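Local atomic coordinates of triosephosphate isomerase (Toxoplasma gondii, PDB entry 5UPR), a protein that probably interconverts D-glyceraldehyde 3-phosphate and dihydroxyacetone phosphate, the isomerisation step shared by glycolysis and gluconeogenesis, and works as a homodimer. Residues A35-E40 / D253-I258. Numbering follows the deposited sequence.
Sequences APVSFE and DFVSII
Ala35 begins the contact by setting its CB against both methyls of Val255, 4.0 Å from CG2 and about as far from CG1. Val37 is next: its CG2 lies 4.0 Å from Val255 CG1, the two side chains passing alongside each other in opposite senses. Val255 CG1, anti to its own backbone N (chi1 176°), thus reaches into the loop and touches both Ala35 and Val37. Ser38 turns away from the helix and shapes the loop instead, its OG accepting from Glu40 N at 3.1 Å in an ST turn. Phe39 then brings its ring to Ile258. With CG anti to the carbonyl carbon, chi1 -58° sets the ring where it meets Ile258: Phe39 CD1 lies 3.9 Å from Ile258 CG2 and Phe39 CZ 4.0 Å from Ile258 CD1, the latter methyl over one ring face. Phe39 and Ile258 also both touch Val44 of strand 42-47, which places this pair at the barrel wall. No hydrogen bond links the two segments, and the 231 Å² they bury comes from apolar contacts. The helix residues used, Val255 and Ile258, are three apart, hence on one side of helix 253-260. Joining the loop between helix 22-34 and strand 42-47 to the last helix, over strands 10-15 and 42-47, which Ile258 touches through Val12 and Val44, is in keeping with the closed (beta/alpha)8 TIM barrel.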
ATOM      1  N   ALA A  35      12.810 -26.463   2.537  1.00 42.95           N
ATOM      2  CA  ALA A  35      11.995 -27.298   1.623  1.00 44.78           C
ATOM      3  C   ALA A  35      12.915 -28.312   0.990  1.00 47.45           C
ATOM      4  O   ALA A  35      13.959 -27.936   0.467  1.00 46.70           O
ATOM      5  CB  ALA A  35      11.347 -26.459   0.535  1.00 43.02           C
ATOM      6  N   PRO A  36      12.566 -29.595   1.058  1.00 51.92           N
ATOM      7  CA  PRO A  36      13.497 -30.600   0.557  1.00 57.43           C
ATOM      8  C   PRO A  36      13.235 -30.937  -0.908  1.00 59.71           C
ATOM      9  O   PRO A  36      13.231 -32.082  -1.305  1.00 65.38           O
ATOM     10  CB  PRO A  36      13.242 -31.783   1.495  1.00 59.56           C
ATOM     11  CG  PRO A  36      11.778 -31.673   1.793  1.00 57.82           C
ATOM     12  CD  PRO A  36      11.371 -30.223   1.635  1.00 54.10           C
ATOM     13  N   VAL A  37      12.987 -29.917  -1.709  1.00 57.78           N
ATOM     14  CA  VAL A  37      12.722 -30.001  -3.115  1.00 59.08           C
ATOM     15  C   VAL A  37      13.715 -28.991  -3.665  1.00 57.37           C
ATOM     16  O   VAL A  37      13.983 -27.971  -3.008  1.00 54.23           O
ATOM     17  CB  VAL A  37      11.243 -29.585  -3.382  1.00 60.21           C
ATOM     18  CG1 VAL A  37      10.955 -29.080  -4.810  1.00 60.32           C
ATOM     19  CG2 VAL A  37      10.313 -30.728  -2.959  1.00 62.82           C
ATOM     20  N   SER A  38      14.311 -29.306  -4.804  1.00 58.27           N
ATOM     21  CA  SER A  38      15.240 -28.356  -5.421  1.00 57.67           C
ATOM     22  C   SER A  38      14.425 -27.321  -6.156  1.00 54.00           C
ATOM     23  O   SER A  38      13.450 -27.666  -6.776  1.00 54.55           O
ATOM     24  CB  SER A  38      16.232 -29.025  -6.364  1.00 58.76           C
ATOM     25  OG  SER A  38      17.099 -28.031  -6.879  1.00 59.24           O
ATOM     26  N   PHE A  39      14.804 -26.059  -6.044  1.00 51.96           N
ATOM     27  CA  PHE A  39      14.198 -24.982  -6.807  1.00 52.97           C
ATOM     28  C   PHE A  39      15.105 -24.625  -7.985  1.00 55.66           C
ATOM     29  O   PHE A  39      14.916 -23.565  -8.604  1.00 54.85           O
ATOM     30  CB  PHE A  39      13.995 -23.705  -5.942  1.00 50.28           C
ATOM     31  CG  PHE A  39      13.135 -23.882  -4.695  1.00 49.37           C
ATOM     32  CD1 PHE A  39      12.480 -25.071  -4.351  1.00 50.73           C
ATOM     33  CD2 PHE A  39      12.943 -22.807  -3.894  1.00 49.07           C
ATOM     34  CE1 PHE A  39      11.715 -25.163  -3.213  1.00 51.28           C
ATOM     35  CE2 PHE A  39      12.203 -22.879  -2.721  1.00 48.75           C
ATOM     36  CZ  PHE A  39      11.598 -24.062  -2.370  1.00 49.02           C
ATOM     37  N   GLU A  40      16.069 -25.461  -8.354  1.00 60.08           N
ATOM     38  CA  GLU A  40      17.030 -25.086  -9.423  1.00 61.87           C
ATOM     39  C   GLU A  40      16.374 -24.725 -10.778  1.00 56.67           C
ATOM     40  O   GLU A  40      16.810 -23.784 -11.434  1.00 54.75           O
ATOM     41  CB  GLU A  40      18.102 -26.164  -9.620  1.00 69.16           C
ATOM     42  CG  GLU A  40      19.155 -26.208  -8.529  1.00 76.23           C
ATOM     43  CD  GLU A  40      20.203 -25.110  -8.642  1.00 82.11           C
ATOM     44  OE1 GLU A  40      21.395 -25.473  -8.685  1.00 87.44           O
ATOM     45  OE2 GLU A  40      19.861 -23.893  -8.687  1.00 82.72           O
ATOM     46  N   ASP A 253       1.493 -26.678   0.887  1.00 32.25           N
ATOM     47  CA  ASP A 253       1.038 -26.991  -0.464  1.00 30.94           C
ATOM     48  C   ASP A 253       1.819 -26.191  -1.498  1.00 30.76           C
ATOM     49  O   ASP A 253       1.989 -26.633  -2.626  1.00 30.82           O
ATOM     50  CB  ASP A 253      -0.482 -26.782  -0.587  1.00 31.34           C
ATOM     51  CG  ASP A 253      -1.073 -27.437  -1.876  1.00 31.82           C
ATOM     52  OD1 ASP A 253      -0.728 -28.599  -2.142  1.00 34.72           O
ATOM     53  OD2 ASP A 253      -1.899 -26.866  -2.588  1.00 30.50           O
ATOM     54  N   PHE A 254       2.324 -25.013  -1.119  1.00 29.37           N
ATOM     55  CA  PHE A 254       3.115 -24.176  -2.012  1.00 29.55           C
ATOM     56  C   PHE A 254       4.312 -24.923  -2.535  1.00 30.80           C
ATOM     57  O   PHE A 254       4.627 -24.800  -3.714  1.00 29.09           O
ATOM     58  CB  PHE A 254       3.573 -22.896  -1.292  1.00 27.80           C
ATOM     59  CG  PHE A 254       4.212 -21.877  -2.187  1.00 27.66           C
ATOM     60  CD1 PHE A 254       3.490 -21.283  -3.229  1.00 25.95           C
ATOM     61  CD2 PHE A 254       5.495 -21.424  -1.921  1.00 27.32           C
ATOM     62  CE1 PHE A 254       4.046 -20.296  -3.999  1.00 25.77           C
ATOM     63  CE2 PHE A 254       6.070 -20.468  -2.695  1.00 27.52           C
ATOM     64  CZ  PHE A 254       5.356 -19.879  -3.744  1.00 25.99           C
ATOM     65  N   VAL A 255       4.969 -25.695  -1.673  1.00 31.56           N
ATOM     66  CA  VAL A 255       6.158 -26.450  -2.104  1.00 32.08           C
ATOM     67  C   VAL A 255       5.772 -27.552  -3.130  1.00 31.51           C
ATOM     68  O   VAL A 255       6.531 -27.799  -4.075  1.00 30.83           O
ATOM     69  CB  VAL A 255       6.911 -27.026  -0.888  1.00 34.03           C
ATOM     70  CG1 VAL A 255       8.090 -27.905  -1.313  1.00 36.01           C
ATOM     71  CG2 VAL A 255       7.422 -25.911   0.002  1.00 34.50           C
ATOM     72  N   SER A 256       4.629 -28.200  -2.955  1.00 30.91           N
ATOM     73  CA  SER A 256       4.134 -29.138  -3.985  1.00 31.88           C
ATOM     74  C   SER A 256       3.884 -28.459  -5.326  1.00 29.56           C
ATOM     75  O   SER A 256       4.093 -29.078  -6.351  1.00 28.94           O
ATOM     76  CB  SER A 256       2.842 -29.833  -3.595  1.00 32.32           C
ATOM     77  OG  SER A 256       2.880 -30.258  -2.254  1.00 35.41           O
ATOM     78  N   ILE A 257       3.415 -27.203  -5.321  1.00 27.96           N
ATOM     79  CA  ILE A 257       3.124 -26.510  -6.575  1.00 26.37           C
ATOM     80  C   ILE A 257       4.425 -26.184  -7.284  1.00 27.10           C
ATOM     81  O   ILE A 257       4.511 -26.380  -8.484  1.00 27.67           O
ATOM     82  CB  ILE A 257       2.241 -25.275  -6.377  1.00 25.36           C
ATOM     83  CG1 ILE A 257       0.860 -25.673  -5.873  1.00 25.07           C
ATOM     84  CG2 ILE A 257       2.090 -24.476  -7.683  1.00 23.91           C
ATOM     85  CD1 ILE A 257       0.051 -24.554  -5.198  1.00 24.42           C
ATOM     86  N   ILE A 258       5.441 -25.735  -6.540  1.00 27.71           N
ATOM     87  CA  ILE A 258       6.767 -25.477  -7.098  1.00 28.99           C
ATOM     88  C   ILE A 258       7.300 -26.729  -7.771  1.00 31.73           C
ATOM     89  O   ILE A 258       7.763 -26.688  -8.915  1.00 33.93           O
ATOM     90  CB  ILE A 258       7.793 -24.999  -6.012  1.00 28.91           C
ATOM     91  CG1 ILE A 258       7.431 -23.614  -5.479  1.00 28.10           C
ATOM     92  CG2 ILE A 258       9.233 -25.035  -6.540  1.00 29.01           C
ATOM     93  CD1 ILE A 258       8.102 -23.272  -4.147  1.00 28.66           C
TER